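PDB 6Y1X: radical SAM domain protein from Methanothrix thermoacetophila, which probably takes part in assembling the nitrogenase iron-molybdenum cofactor, as NifB, a radical SAM carbide synthase carrying [4Fe-4S] clusters. Local coordinates for residues A117-E120 with T121-T124; L196-N199 with Q200-I204; A233-I236 with K237-V241. All blocks are in the same frame, centred on the assembly; numbering follows the deposited sequence.

All three contacts are local, each within one run of chain, so none closes a long loop; they follow in series and neither nest nor cross. Contact 1 starts helix 119-131, which connects strands 104-109 and 136-141 of the parallel sheet. Contact 2 sits within helix 189-209, between strand 185-188 of the small antiparallel sheet and strand 213-220 of the parallel one. Contact 3 ends helix 229-239, just before strand 243-248 at the sheet's edge. Contacts 2 and 3 touch, M239 and V241 packing against L201 and I204, which joins the two helices. Contact 1 lies apart, its centre about 28 Å from that of contact 3, on the other side of the chain's centre.

Contact 1. Residues A117-E120 with T121-T124; sequences ANEE and TFET
A chi1 of -63° turns the hydroxyl of T124 alongside its own backbone N, with CG2 opposite that nitrogen, and so sends OG1 back to the carbonyl of E120, one turn earlier. T124 OG1 donates to E120 O at 2.7 Å, and T124 N reaches the same E120 O at 2.9 Å. The two donors come from opposite faces of the carbonyl plane, so this oxygen is gripped twice. T121 has the same torsion, but there the hydroxyl bonds to the carbonyl of P115, while T121 N takes N118 O at 3.1 Å. E119 bends at its second torsion, bringing OE2 to 4.0 Å from CD2 of F122, with the carboxylate to one side of the ring plane, 17° from parallel to it. R149 completes this corner with a salt bridge to E119 and a cation-pi contact to F122. E119 O lies at the ring edge, near its plane, and accepts from E123 N at 3.2 Å. The side chain of N118 is held by the carbonyls of E114 and K58, about 7 Å from the side chain of the cluster ligand C59. This is the first turn of a helix in a beta-alpha-beta unit, running between strands 104-109 and 136-141.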
ATOM      1  N   ALA A 117      -8.063   2.054  -8.391  1.00 19.03           N
ATOM      2  CA  ALA A 117      -8.471   2.894  -9.509  1.00 19.81           C
ATOM      3  C   ALA A 117      -8.696   2.092 -10.784  1.00 22.63           C
ATOM      4  O   ALA A 117      -8.908   2.685 -11.844  1.00 22.44           O
ATOM      5  CB  ALA A 117      -7.437   3.995  -9.762  1.00 15.47           C
ATOM      6  N   ASN A 118      -8.647   0.765 -10.707  1.00 20.68           N
ATOM      7  CA  ASN A 118      -8.735  -0.089 -11.884  1.00 20.32           C
ATOM      8  C   ASN A 118      -9.755  -1.178 -11.605  1.00 18.52           C
ATOM      9  O   ASN A 118      -9.597  -1.938 -10.643  1.00 23.31           O
ATOM     10  CB  ASN A 118      -7.379  -0.726 -12.212  1.00 19.04           C
ATOM     11  CG  ASN A 118      -6.339   0.288 -12.621  1.00 20.62           C
ATOM     12  OD1 ASN A 118      -6.082   0.481 -13.804  1.00 21.94           O
ATOM     13  ND2 ASN A 118      -5.679   0.890 -11.634  1.00 17.79           N
ATOM     14  N   GLU A 119     -10.803  -1.256 -12.432  1.00 26.89           N
ATOM     15  CA  GLU A 119     -11.797  -2.302 -12.218  1.00 29.77           C
ATOM     16  C   GLU A 119     -11.181  -3.689 -12.331  1.00 26.77           C
ATOM     17  O   GLU A 119     -11.670  -4.633 -11.702  1.00 25.59           O
ATOM     18  CB  GLU A 119     -12.962  -2.151 -13.198  1.00 34.09           C
ATOM     19  CG  GLU A 119     -13.821  -0.936 -12.918  1.00 43.92           C
ATOM     20  CD  GLU A 119     -14.381  -0.938 -11.502  1.00 53.58           C
ATOM     21  OE1 GLU A 119     -14.400   0.143 -10.870  1.00 58.47           O
ATOM     22  OE2 GLU A 119     -14.814  -2.011 -11.022  1.00 51.58           O
ATOM     23  N   GLU A 120     -10.091  -3.825 -13.093  1.00 27.80           N
ATOM     24  CA  GLU A 120      -9.472  -5.131 -13.274  1.00 29.81           C
ATOM     25  C   GLU A 120      -8.961  -5.699 -11.960  1.00 25.83           C
ATOM     26  O   GLU A 120      -8.822  -6.921 -11.837  1.00 30.91           O
ATOM     27  CB  GLU A 120      -8.333  -5.053 -14.293  1.00 30.20           C
ATOM     28  CG  GLU A 120      -8.800  -4.780 -15.721  1.00 35.08           C
ATOM     29  CD  GLU A 120      -8.958  -3.296 -16.016  1.00 40.29           C
ATOM     30  OE1 GLU A 120      -8.831  -2.479 -15.078  1.00 35.85           O
ATOM     31  OE2 GLU A 120      -9.218  -2.948 -17.188  1.00 42.08           O
ATOM     32  N   THR A 121      -8.665  -4.841 -10.982  1.00 19.52           N
ATOM     33  CA  THR A 121      -8.258  -5.326  -9.666  1.00 17.83           C
ATOM     34  C   THR A 121      -9.350  -6.191  -9.057  1.00 26.77           C
ATOM     35  O   THR A 121      -9.089  -7.289  -8.547  1.00 22.86           O
ATOM     36  CB  THR A 121      -7.956  -4.139  -8.748  1.00 18.75           C
ATOM     37  OG1 THR A 121      -6.852  -3.389  -9.270  1.00 20.17           O
ATOM     38  CG2 THR A 121      -7.649  -4.608  -7.337  1.00 21.44           C
ATOM     39  N   PHE A 122     -10.588  -5.695  -9.097  1.00 21.51           N
ATOM     40  CA  PHE A 122     -11.702  -6.385  -8.462  1.00 26.66           C
ATOM     41  C   PHE A 122     -12.072  -7.644  -9.228  1.00 28.67           C
ATOM     42  O   PHE A 122     -12.426  -8.663  -8.626  1.00 28.44           O
ATOM     43  CB  PHE A 122     -12.885  -5.425  -8.343  1.00 23.83           C
ATOM     44  CG  PHE A 122     -12.544  -4.161  -7.611  1.00 24.97           C
ATOM     45  CD1 PHE A 122     -12.657  -4.095  -6.230  1.00 26.79           C
ATOM     46  CD2 PHE A 122     -12.045  -3.062  -8.293  1.00 26.47           C
ATOM     47  CE1 PHE A 122     -12.320  -2.944  -5.550  1.00 26.24           C
ATOM     48  CE2 PHE A 122     -11.697  -1.907  -7.619  1.00 23.86           C
ATOM     49  CZ  PHE A 122     -11.836  -1.846  -6.247  1.00 25.59           C
ATOM     50  N   GLU A 123     -11.996  -7.590 -10.560  1.00 25.52           N
ATOM     51  CA  GLU A 123     -12.278  -8.776 -11.357  1.00 29.50           C
ATOM     52  C   GLU A 123     -11.229  -9.856 -11.125  1.00 31.35           C
ATOM     53  O   GLU A 123     -11.559 -11.046 -11.050  1.00 33.03           O
ATOM     54  CB  GLU A 123     -12.352  -8.401 -12.836  1.00 32.80           C
ATOM     55  CG  GLU A 123     -12.805  -9.526 -13.741  1.00 52.98           C
ATOM     56  CD  GLU A 123     -14.035 -10.235 -13.208  1.00 73.58           C
ATOM     57  OE1 GLU A 123     -13.978 -11.472 -13.042  1.00 80.21           O
ATOM     58  OE2 GLU A 123     -15.052  -9.557 -12.943  1.00 79.33           O
ATOM     59  N   THR A 124      -9.964  -9.457 -10.989  1.00 22.52           N
ATOM     60  CA  THR A 124      -8.890 -10.423 -10.779  1.00 24.97           C
ATOM     61  C   THR A 124      -9.025 -11.121  -9.431  1.00 29.39           C
ATOM     62  O   THR A 124      -8.979 -12.354  -9.352  1.00 29.19           O
ATOM     63  CB  THR A 124      -7.535  -9.722 -10.864  1.00 24.01           C
ATOM     64  OG1 THR A 124      -7.350  -9.186 -12.179  1.00 28.46           O
ATOM     65  CG2 THR A 124      -6.418 -10.698 -10.556  1.00 21.70           C
TER

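Contact 2. Residues L196-N199 with Q200-I204; sequences LLDN and QLKGI
Within helix 189-209, the long helix that leads into strand 213-220, L196 and Q200 meet one turn apart. The amide of Q200 lies over the branch point of L196, whose CG is 3.6 Å from Q200 CD. CG of Q200 sits beside its own backbone N and the chain runs on extended, which carries the amide back along the helix until Q200 OE1 comes to 3.3 Å from L197 CA. The other end of the amide donates from NE2 to the carbonyl of N142, a residue of the pocket of the [4Fe-4S] cluster bound by C59, C63, C66 and C72. That bond fixes which way round the amide sits and ties the helix to the cluster surroundings; the side chain of L196 is about 8 Å from a bound cluster and packs on Y177 and V180 of the antiparallel sheet.

L197 and L201 form the next i to i+4 pair. With CG of L197 opposite its backbone N (chi1 175°), CD1 swings forward and rests 3.8 Å from CG of L201. On the outer side, a water donates to D198 O at 3.1 Å and also accepts from K202 NZ. K202 NZ stays 4.2 Å from D198 OD2, too far for a salt bridge, although the opposite charges probably still attract. K202 N binds D198 O directly at 3.0 Å, giving that carbonyl a second donor. N199, on a buried face, packs on P147 and Y182 and donates through ND2 to the carbonyl of L144.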
ATOM      1  N   LEU A 196      -7.281  13.879  -0.116  1.00 14.78           N
ATOM      2  CA  LEU A 196      -6.600  12.603   0.032  1.00 16.78           C
ATOM      3  C   LEU A 196      -6.611  12.143   1.482  1.00 16.54           C
ATOM      4  O   LEU A 196      -7.018  11.016   1.781  1.00 16.04           O
ATOM      5  CB  LEU A 196      -5.161  12.714  -0.477  1.00 16.26           C
ATOM      6  CG  LEU A 196      -4.285  11.470  -0.303  1.00 22.78           C
ATOM      7  CD1 LEU A 196      -4.841  10.287  -1.085  1.00 23.17           C
ATOM      8  CD2 LEU A 196      -2.845  11.754  -0.706  1.00 22.98           C
ATOM      9  N   LEU A 197      -6.216  13.029   2.406  1.00 11.84           N
ATOM     10  CA  LEU A 197      -6.095  12.619   3.804  1.00 13.73           C
ATOM     11  C   LEU A 197      -7.435  12.224   4.411  1.00 19.37           C
ATOM     12  O   LEU A 197      -7.521  11.239   5.155  1.00 21.48           O
ATOM     13  CB  LEU A 197      -5.490  13.762   4.618  1.00 17.19           C
ATOM     14  CG  LEU A 197      -5.397  13.539   6.129  1.00 20.98           C
ATOM     15  CD1 LEU A 197      -4.597  12.281   6.439  1.00 20.85           C
ATOM     16  CD2 LEU A 197      -4.831  14.757   6.842  1.00 20.70           C
ATOM     17  N   ASP A 198      -8.481  13.004   4.149  1.00 22.08           N
ATOM     18  CA  ASP A 198      -9.796  12.656   4.675  1.00 25.20           C
ATOM     19  C   ASP A 198     -10.247  11.280   4.193  1.00 23.51           C
ATOM     20  O   ASP A 198     -10.828  10.505   4.961  1.00 22.73           O
ATOM     21  CB  ASP A 198     -10.800  13.754   4.341  1.00 39.54           C
ATOM     22  CG  ASP A 198     -10.645  14.967   5.261  1.00 63.35           C
ATOM     23  OD1 ASP A 198      -9.719  15.777   5.042  1.00 70.59           O
ATOM     24  OD2 ASP A 198     -11.424  15.093   6.228  1.00 74.03           O
ATOM     25  N   ASN A 199      -9.988  10.958   2.921  1.00 15.81           N
ATOM     26  CA  ASN A 199     -10.363   9.648   2.396  1.00 22.54           C
ATOM     27  C   ASN A 199      -9.497   8.537   2.985  1.00 16.61           C
ATOM     28  O   ASN A 199     -10.008   7.464   3.322  1.00 19.62           O
ATOM     29  CB  ASN A 199     -10.274   9.643   0.869  1.00 27.03           C
ATOM     30  CG  ASN A 199     -11.530  10.184   0.208  1.00 36.26           C
ATOM     31  OD1 ASN A 199     -12.387  10.774   0.864  1.00 34.57           O
ATOM     32  ND2 ASN A 199     -11.644   9.986  -1.099  1.00 38.54           N
ATOM     33  N   GLN A 200      -8.185   8.763   3.101  1.00 17.86           N
ATOM     34  CA  GLN A 200      -7.314   7.765   3.724  1.00 14.72           C
ATOM     35  C   GLN A 200      -7.789   7.419   5.130  1.00 20.52           C
ATOM     36  O   GLN A 200      -7.888   6.242   5.493  1.00 21.17           O
ATOM     37  CB  GLN A 200      -5.869   8.266   3.775  1.00 13.43           C
ATOM     38  CG  GLN A 200      -5.196   8.479   2.430  1.00 13.98           C
ATOM     39  CD  GLN A 200      -3.886   9.247   2.560  1.00 17.93           C
ATOM     40  OE1 GLN A 200      -3.845  10.327   3.148  1.00 18.72           O
ATOM     41  NE2 GLN A 200      -2.813   8.698   1.997  1.00 15.12           N
ATOM     42  N   LEU A 201      -8.097   8.435   5.936  1.00 19.57           N
ATOM     43  CA  LEU A 201      -8.507   8.171   7.312  1.00 19.34           C
ATOM     44  C   LEU A 201      -9.864   7.483   7.363  1.00 24.90           C
ATOM     45  O   LEU A 201     -10.050   6.535   8.137  1.00 21.97           O
ATOM     46  CB  LEU A 201      -8.529   9.464   8.124  1.00 20.68           C
ATOM     47  CG  LEU A 201      -7.169  10.153   8.275  1.00 29.06           C
ATOM     48  CD1 LEU A 201      -7.310  11.455   9.056  1.00 27.20           C
ATOM     49  CD2 LEU A 201      -6.144   9.224   8.924  1.00 26.65           C
ATOM     50  N   LYS A 202     -10.836   7.960   6.576  1.00 23.24           N
ATOM     51  CA  LYS A 202     -12.138   7.294   6.534  1.00 17.38           C
ATOM     52  C   LYS A 202     -12.015   5.854   6.055  1.00 17.20           C
ATOM     53  O   LYS A 202     -12.707   4.962   6.559  1.00 18.32           O
ATOM     54  CB  LYS A 202     -13.107   8.069   5.640  1.00 31.75           C
ATOM     55  CG  LYS A 202     -13.555   9.410   6.204  1.00 46.31           C
ATOM     56  CD  LYS A 202     -14.488  10.130   5.237  1.00 54.64           C
ATOM     57  CE  LYS A 202     -15.343  11.175   5.946  1.00 55.43           C
ATOM     58  NZ  LYS A 202     -14.522  12.249   6.575  1.00 49.01           N
ATOM     59  N   GLY A 203     -11.146   5.604   5.076  1.00 25.53           N
ATOM     60  CA  GLY A 203     -11.020   4.253   4.555  1.00 27.23           C
ATOM     61  C   GLY A 203     -10.354   3.309   5.536  1.00 28.14           C
ATOM     62  O   GLY A 203     -10.802   2.175   5.718  1.00 16.51           O
ATOM     63  N   ILE A 204      -9.303   3.779   6.212  1.00 21.68           N
ATOM     64  CA  ILE A 204      -8.646   2.976   7.240  1.00 22.79           C
ATOM     65  C   ILE A 204      -9.626   2.655   8.358  1.00 26.97           C
ATOM     66  O   ILE A 204      -9.726   1.508   8.813  1.00 20.72           O
ATOM     67  CB  ILE A 204      -7.399   3.706   7.771  1.00 25.80           C
ATOM     68  CG1 ILE A 204      -6.296   3.719   6.709  1.00 22.35           C
ATOM     69  CG2 ILE A 204      -6.913   3.086   9.077  1.00 23.75           C
ATOM     70  CD1 ILE A 204      -5.145   4.643   7.042  1.00 20.03           C
TER
HETATM   71  O   HOH W   1     -11.541  11.791   7.649  1.00 33.88           O

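Contact 3. Residues A233-I236 with K237-V241; sequences ARKI and KSMGV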
ATOM      1  N   ALA A 233       2.361   7.717  13.341  1.00 18.78           N
ATOM      2  CA  ALA A 233       2.315   6.488  14.127  1.00 18.74           C
ATOM      3  C   ALA A 233       1.280   6.566  15.239  1.00 14.04           C
ATOM      4  O   ALA A 233       0.526   5.611  15.463  1.00 17.95           O
ATOM      5  CB  ALA A 233       3.694   6.191  14.709  1.00 16.54           C
ATOM      6  N   ARG A 234       1.234   7.689  15.957  1.00 13.92           N
ATOM      7  CA  ARG A 234       0.252   7.829  17.025  1.00 18.08           C
ATOM      8  C   ARG A 234      -1.168   7.749  16.480  1.00 22.40           C
ATOM      9  O   ARG A 234      -2.032   7.087  17.068  1.00 21.34           O
ATOM     10  CB  ARG A 234       0.478   9.140  17.780  1.00 21.69           C
ATOM     11  CG  ARG A 234       1.685   9.109  18.716  1.00 22.84           C
ATOM     12  CD  ARG A 234       1.788  10.377  19.549  1.00 28.48           C
ATOM     13  NE  ARG A 234       2.286  11.523  18.788  1.00 30.27           N
ATOM     14  CZ  ARG A 234       3.563  11.901  18.752  1.00 32.55           C
ATOM     15  NH1 ARG A 234       3.926  12.956  18.033  1.00 33.37           N
ATOM     16  NH2 ARG A 234       4.478  11.241  19.451  1.00 21.76           N
ATOM     17  N   LYS A 235      -1.430   8.422  15.360  1.00 19.36           N
ATOM     18  CA  LYS A 235      -2.777   8.436  14.799  1.00 16.09           C
ATOM     19  C   LYS A 235      -3.210   7.039  14.358  1.00 20.94           C
ATOM     20  O   LYS A 235      -4.309   6.586  14.698  1.00 20.92           O
ATOM     21  CB  LYS A 235      -2.827   9.422  13.632  1.00 16.67           C
ATOM     22  CG  LYS A 235      -4.158   9.524  12.908  1.00 22.29           C
ATOM     23  CD  LYS A 235      -5.221  10.099  13.838  1.00 25.90           C
ATOM     24  CE  LYS A 235      -6.473  10.493  13.062  1.00 33.37           C
ATOM     25  NZ  LYS A 235      -7.578  10.954  13.959  1.00 34.09           N
ATOM     26  N   ILE A 236      -2.361   6.337  13.593  1.00 14.47           N
ATOM     27  CA  ILE A 236      -2.763   5.018  13.097  1.00 18.42           C
ATOM     28  C   ILE A 236      -2.857   4.013  14.234  1.00 20.29           C
ATOM     29  O   ILE A 236      -3.603   3.030  14.139  1.00 18.89           O
ATOM     30  CB  ILE A 236      -1.825   4.509  11.983  1.00 15.77           C
ATOM     31  CG1 ILE A 236      -0.408   4.289  12.506  1.00 18.64           C
ATOM     32  CG2 ILE A 236      -1.828   5.471  10.812  1.00 16.55           C
ATOM     33  CD1 ILE A 236       0.543   3.693  11.463  1.00 17.92           C
ATOM     34  N   LYS A 237      -2.088   4.213  15.308  1.00 22.01           N
ATOM     35  CA  LYS A 237      -2.186   3.329  16.464  1.00 20.92           C
ATOM     36  C   LYS A 237      -3.557   3.446  17.118  1.00 22.84           C
ATOM     37  O   LYS A 237      -4.196   2.434  17.433  1.00 20.45           O
ATOM     38  CB  LYS A 237      -1.069   3.654  17.461  1.00 17.01           C
ATOM     39  CG  LYS A 237      -1.168   2.942  18.801  1.00 22.11           C
ATOM     40  CD  LYS A 237      -1.038   1.435  18.660  1.00 21.08           C
ATOM     41  CE  LYS A 237      -0.975   0.769  20.033  1.00 22.04           C
ATOM     42  NZ  LYS A 237      -0.004   1.459  20.936  1.00 25.26           N
ATOM     43  N   SER A 238      -4.032   4.680  17.317  1.00 21.05           N
ATOM     44  CA  SER A 238      -5.357   4.878  17.899  1.00 19.69           C
ATOM     45  C   SER A 238      -6.453   4.319  17.006  1.00 17.75           C
ATOM     46  O   SER A 238      -7.505   3.902  17.504  1.00 20.97           O
ATOM     47  CB  SER A 238      -5.618   6.364  18.151  1.00 20.44           C
ATOM     48  OG  SER A 238      -4.871   6.842  19.253  1.00 34.99           O
ATOM     49  N   MET A 239      -6.236   4.327  15.691  1.00 22.63           N
ATOM     50  CA  MET A 239      -7.248   3.890  14.739  1.00 26.30           C
ATOM     51  C   MET A 239      -7.322   2.379  14.580  1.00 22.68           C
ATOM     52  O   MET A 239      -8.248   1.893  13.923  1.00 28.11           O
ATOM     53  CB  MET A 239      -7.000   4.537  13.380  1.00 24.75           C
ATOM     54  CG  MET A 239      -7.171   6.045  13.391  1.00 30.86           C
ATOM     55  SD  MET A 239      -6.836   6.752  11.773  1.00 32.91           S
ATOM     56  CE  MET A 239      -8.412   6.495  10.970  1.00 33.94           C
ATOM     57  N   GLY A 240      -6.390   1.625  15.153  1.00 20.24           N
ATOM     58  CA  GLY A 240      -6.435   0.180  15.040  1.00 24.50           C
ATOM     59  C   GLY A 240      -5.626  -0.430  13.921  1.00 25.99           C
ATOM     60  O   GLY A 240      -5.837  -1.604  13.601  1.00 27.09           O
ATOM     61  N   VAL A 241      -4.712   0.325  13.310  1.00 23.08           N
ATOM     62  CA  VAL A 241      -3.788  -0.256  12.344  1.00 16.03           C
ATOM     63  C   VAL A 241      -2.910  -1.294  13.029  1.00 20.32           C
ATOM     64  O   VAL A 241      -2.522  -1.143  14.194  1.00 25.00           O
ATOM     65  CB  VAL A 241      -2.961   0.859  11.682  1.00 18.73           C
ATOM     66  CG1 VAL A 241      -1.815   0.282  10.865  1.00 20.62           C
ATOM     67  CG2 VAL A 241      -3.867   1.699  10.798  1.00 21.74           C
TER
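I236 and V241 close the end of helix 229-239 with their side chains against each other. The first torsion of I236 (chi1 64°) puts CG1 between the backbone N and the carbonyl carbon, the crowded position, and places CG2 beside the backbone N. CB of I236 then meets CG2 of V241 at 3.7 Å, while I236 CD1 just reaches V241 CG1 at 4.2 Å. V241 has CG1 opposite its backbone N (chi1 169°), which leaves CG2 as the branch against I236 CB and CG1 as the one facing I236 CD1; V216 packs on I236 and V241 alike, and I204 of helix 189-209 adds to V241.

The other pair is K235 and M239, crossing at an angle. CG of K235, anti to the backbone N, already lies near the sulfur, and the bend at the second torsion brings CE to 4.0 Å from M239 SD. M239 runs straight as far as SD and then turns its methyl aside (chi3 83°), the side chain lying on L201 and E205. K237 leads off the other way, its NZ donating to the carbonyl of I276.

In the backbone, I236 O accepts from V241 N at 3.0 Å and more weakly from M239 N, while G240 N bonds to K237 O at 3.3 Å. With positive phi at G240 and an apolar pair spanning the turn, this is a Schellman motif, capping the helix that leads to strand 243-248.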